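Local coordinates for activator of Hsp90 ATPase homologue 1/2-like C-terminal domain-containing protein (PDB 3Q6A), which is of unknown function but belongs to the AHA1 family, whose Bet v 1-like fold may bind a hydrophobic ligand or a partner protein, at residues Arg13-Val21 with Arg61-Ala69. Numbering follows the deposited sequence.
Sequences RETVFEAFV and RVEDNQLIA
F17 lays one face of its ring over the backbone of N65, with the backbone N of N65 3.1 Å above the ring plane near its centre. This packing joins helix 13-21 of the Bet v 1-like fold to the tight turn between antiparallel strands 53-63 and 67-72. With CG anti to its backbone N (chi1 175°), the phenylalanine reaches off the helix under the turn; a flat, apolar ring can lie against the peptide face there while its rim meets V62 and I68. V62 CG1 meets the ring edge at CZ, and F17 CE1 lies 3.9 Å from I68 CG1. The branched, extended I68 then sets CD1 3.9 Å from both F20 CB and V21 CG1, and F20 carries the packing on to M115 and L119 of helix 102-125. N65 adopts a left-handed backbone (phi 51°), readily accepted by asparagine, and Q66 and L67 opposite E63 form a classic beta bulge; E63 O takes both their N-H groups. At the outer end, R13 runs its aliphatic chain past the turn, and N65 O sits over one guanidinium face. The side chain of N65 turns back to the helix, OD1 3.3 Å from E14 CA. A water joins turn to helix, donating to N65 OD1 (2.8 Å) and to E18 OE2 (2.6 Å).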
loop_
_atom_site.group_PDB
_atom_site.type_symbol
_atom_site.label_atom_id
_atom_site.label_comp_id
_atom_site.label_asym_id
_atom_site.label_seq_id
_atom_site.Cartn_x
_atom_site.Cartn_y
_atom_site.Cartn_z
ATOM N N ARG D 13 -20.305 -3.435 -0.602
ATOM C CA ARG D 13 -19.887 -3.133 -1.964
ATOM C C ARG D 13 -20.387 -1.788 -2.478
ATOM O O ARG D 13 -19.643 -1.066 -3.148
ATOM C CB ARG D 13 -20.353 -4.262 -2.888
ATOM C CG ARG D 13 -19.749 -4.231 -4.264
ATOM C CD ARG D 13 -20.180 -5.436 -5.065
ATOM N NE ARG D 13 -21.629 -5.484 -5.228
ATOM C CZ ARG D 13 -22.250 -6.241 -6.128
ATOM N NH1 ARG D 13 -21.546 -7.013 -6.949
ATOM N NH2 ARG D 13 -23.571 -6.228 -6.203
ATOM N N GLU D 14 -21.639 -1.453 -2.166
ATOM C CA GLU D 14 -22.216 -0.187 -2.602
ATOM C C GLU D 14 -21.410 0.974 -2.051
ATOM O O GLU D 14 -21.128 1.942 -2.757
ATOM C CB GLU D 14 -23.671 -0.034 -2.124
ATOM C CG GLU D 14 -24.668 -1.036 -2.688
ATOM C CD GLU D 14 -24.474 -2.433 -2.139
ATOM O OE1 GLU D 14 -23.924 -2.550 -1.016
ATOM O OE2 GLU D 14 -24.883 -3.405 -2.822
ATOM N N THR D 15 -21.031 0.873 -0.782
ATOM C CA THR D 15 -20.276 1.927 -0.128
ATOM C C THR D 15 -18.898 2.139 -0.751
ATOM O O THR D 15 -18.436 3.271 -0.859
ATOM C CB THR D 15 -20.085 1.633 1.369
ATOM O OG1 THR D 15 -21.365 1.535 2.002
ATOM C CG2 THR D 15 -19.285 2.752 2.030
ATOM N N VAL D 16 -18.249 1.053 -1.147
ATOM C CA VAL D 16 -16.929 1.159 -1.763
ATOM C C VAL D 16 -17.085 1.777 -3.159
ATOM O O VAL D 16 -16.318 2.652 -3.547
ATOM C CB VAL D 16 -16.253 -0.224 -1.891
ATOM C CG1 VAL D 16 -14.878 -0.070 -2.552
ATOM C CG2 VAL D 16 -16.100 -0.866 -0.501
ATOM N N PHE D 17 -18.088 1.319 -3.905
ATOM C CA PHE D 17 -18.353 1.834 -5.248
ATOM C C PHE D 17 -18.572 3.338 -5.160
ATOM O O PHE D 17 -17.981 4.108 -5.918
ATOM C CB PHE D 17 -19.598 1.157 -5.839
ATOM C CG PHE D 17 -20.028 1.715 -7.182
ATOM C CD1 PHE D 17 -19.445 1.260 -8.365
ATOM C CD2 PHE D 17 -21.008 2.700 -7.252
ATOM C CE1 PHE D 17 -19.840 1.784 -9.606
ATOM C CE2 PHE D 17 -21.408 3.231 -8.482
ATOM C CZ PHE D 17 -20.821 2.769 -9.658
ATOM N N GLU D 18 -19.409 3.755 -4.212
ATOM C CA GLU D 18 -19.710 5.162 -4.020
ATOM C C GLU D 18 -18.479 5.995 -3.691
ATOM O O GLU D 18 -18.410 7.170 -4.049
ATOM C CB GLU D 18 -20.745 5.350 -2.910
ATOM C CG GLU D 18 -22.174 4.967 -3.292
ATOM C CD GLU D 18 -22.743 5.802 -4.443
ATOM O OE1 GLU D 18 -22.738 7.049 -4.348
ATOM O OE2 GLU D 18 -23.196 5.203 -5.436
ATOM N N ALA D 19 -17.518 5.391 -2.991
ATOM C CA ALA D 19 -16.298 6.091 -2.617
ATOM C C ALA D 19 -15.557 6.629 -3.840
ATOM O O ALA D 19 -14.933 7.694 -3.764
ATOM C CB ALA D 19 -15.378 5.153 -1.804
ATOM N N PHE D 20 -15.631 5.908 -4.953
ATOM C CA PHE D 20 -14.956 6.339 -6.182
ATOM C C PHE D 20 -15.775 7.349 -6.994
ATOM O O PHE D 20 -15.290 8.437 -7.310
ATOM C CB PHE D 20 -14.650 5.149 -7.111
ATOM C CG PHE D 20 -13.526 4.236 -6.637
ATOM C CD1 PHE D 20 -13.771 3.187 -5.743
ATOM C CD2 PHE D 20 -12.230 4.403 -7.133
ATOM C CE1 PHE D 20 -12.737 2.313 -5.350
ATOM C CE2 PHE D 20 -11.186 3.540 -6.755
ATOM C CZ PHE D 20 -11.442 2.489 -5.860
ATOM N N VAL D 21 -17.017 6.989 -7.328
ATOM C CA VAL D 21 -17.860 7.850 -8.160
ATOM C C VAL D 21 -18.403 9.138 -7.545
ATOM O O VAL D 21 -18.727 10.079 -8.273
ATOM C CB VAL D 21 -19.069 7.064 -8.752
ATOM C CG1 VAL D 21 -18.588 5.808 -9.475
ATOM C CG2 VAL D 21 -20.062 6.705 -7.652
ATOM N N ARG D 61 -17.136 2.288 -19.299
ATOM C CA ARG D 61 -18.213 1.383 -18.905
ATOM C C ARG D 61 -18.397 1.452 -17.405
ATOM O O ARG D 61 -17.421 1.539 -16.662
ATOM C CB ARG D 61 -17.869 -0.059 -19.297
ATOM C CG ARG D 61 -17.447 -0.213 -20.741
ATOM C CD ARG D 61 -16.954 -1.620 -21.066
ATOM N NE ARG D 61 -17.990 -2.639 -20.902
ATOM C CZ ARG D 61 -18.255 -3.264 -19.757
ATOM N NH1 ARG D 61 -17.559 -2.978 -18.666
ATOM N NH2 ARG D 61 -19.216 -4.179 -19.708
ATOM N N VAL D 62 -19.652 1.417 -16.969
ATOM C CA VAL D 62 -19.975 1.459 -15.547
ATOM C C VAL D 62 -21.138 0.529 -15.233
ATOM O O VAL D 62 -22.205 0.617 -15.845
ATOM C CB VAL D 62 -20.355 2.878 -15.082
ATOM C CG1 VAL D 62 -20.997 2.825 -13.709
ATOM C CG2 VAL D 62 -19.124 3.747 -15.027
ATOM N N GLU D 63 -20.898 -0.381 -14.295
ATOM C CA GLU D 63 -21.901 -1.329 -13.826
ATOM C C GLU D 63 -22.050 -0.981 -12.343
ATOM O O GLU D 63 -21.138 -1.213 -11.545
ATOM C CB GLU D 63 -21.398 -2.761 -14.019
ATOM C CG GLU D 63 -21.390 -3.212 -15.469
ATOM C CD GLU D 63 -20.661 -4.529 -15.677
ATOM O OE1 GLU D 63 -20.845 -5.457 -14.860
ATOM O OE2 GLU D 63 -19.905 -4.642 -16.664
ATOM N N ASP D 64 -23.186 -0.385 -11.992
ATOM C CA ASP D 64 -23.450 0.046 -10.622
ATOM C C ASP D 64 -22.950 -0.943 -9.580
ATOM O O ASP D 64 -23.203 -2.141 -9.680
ATOM C CB ASP D 64 -24.946 0.281 -10.434
ATOM C CG ASP D 64 -25.502 1.248 -11.450
ATOM O OD1 ASP D 64 -25.044 2.413 -11.467
ATOM O OD2 ASP D 64 -26.388 0.842 -12.232
ATOM N N ASN D 65 -22.202 -0.417 -8.615
ATOM C CA ASN D 65 -21.633 -1.196 -7.517
ATOM C C ASN D 65 -20.871 -2.438 -7.970
ATOM O O ASN D 65 -20.750 -3.400 -7.207
ATOM C CB ASN D 65 -22.746 -1.611 -6.552
ATOM C CG ASN D 65 -23.633 -0.456 -6.169
ATOM O OD1 ASN D 65 -23.173 0.547 -5.623
ATOM N ND2 ASN D 65 -24.926 -0.587 -6.455
ATOM N N GLN D 66 -20.338 -2.424 -9.191
ATOM C CA GLN D 66 -19.632 -3.593 -9.675
ATOM C C GLN D 66 -18.474 -3.346 -10.639
ATOM O O GLN D 66 -17.521 -4.130 -10.696
ATOM C CB GLN D 66 -20.633 -4.544 -10.319
ATOM C CG GLN D 66 -20.012 -5.776 -10.933
ATOM C CD GLN D 66 -21.052 -6.822 -11.271
ATOM O OE1 GLN D 66 -21.672 -7.408 -10.379
ATOM N NE2 GLN D 66 -21.257 -7.059 -12.561
ATOM N N LEU D 67 -18.548 -2.273 -11.414
ATOM C CA LEU D 67 -17.471 -2.019 -12.349
ATOM C C LEU D 67 -17.397 -0.600 -12.865
ATOM O O LEU D 67 -18.414 0.059 -13.095
ATOM C CB LEU D 67 -17.569 -2.999 -13.521
ATOM C CG LEU D 67 -16.611 -2.836 -14.700
ATOM C CD1 LEU D 67 -16.495 -4.157 -15.432
ATOM C CD2 LEU D 67 -17.115 -1.748 -15.638
ATOM N N ILE D 68 -16.158 -0.141 -13.026
ATOM C CA ILE D 68 -15.860 1.192 -13.539
ATOM C C ILE D 68 -14.732 0.948 -14.523
ATOM O O ILE D 68 -13.705 0.399 -14.146
ATOM C CB ILE D 68 -15.325 2.126 -12.444
ATOM C CG1 ILE D 68 -16.347 2.268 -11.321
ATOM C CG2 ILE D 68 -14.979 3.491 -13.049
ATOM C CD1 ILE D 68 -15.854 3.119 -10.156
ATOM N N ALA D 69 -14.915 1.332 -15.784
ATOM C CA ALA D 69 -13.867 1.104 -16.763
ATOM C C ALA D 69 -13.509 2.390 -17.482
ATOM O O ALA D 69 -14.358 3.264 -17.690
ATOM C CB ALA D 69 -14.298 0.045 -17.760
HETATM O O HOH W 1 -24.554 2.953 -5.465
#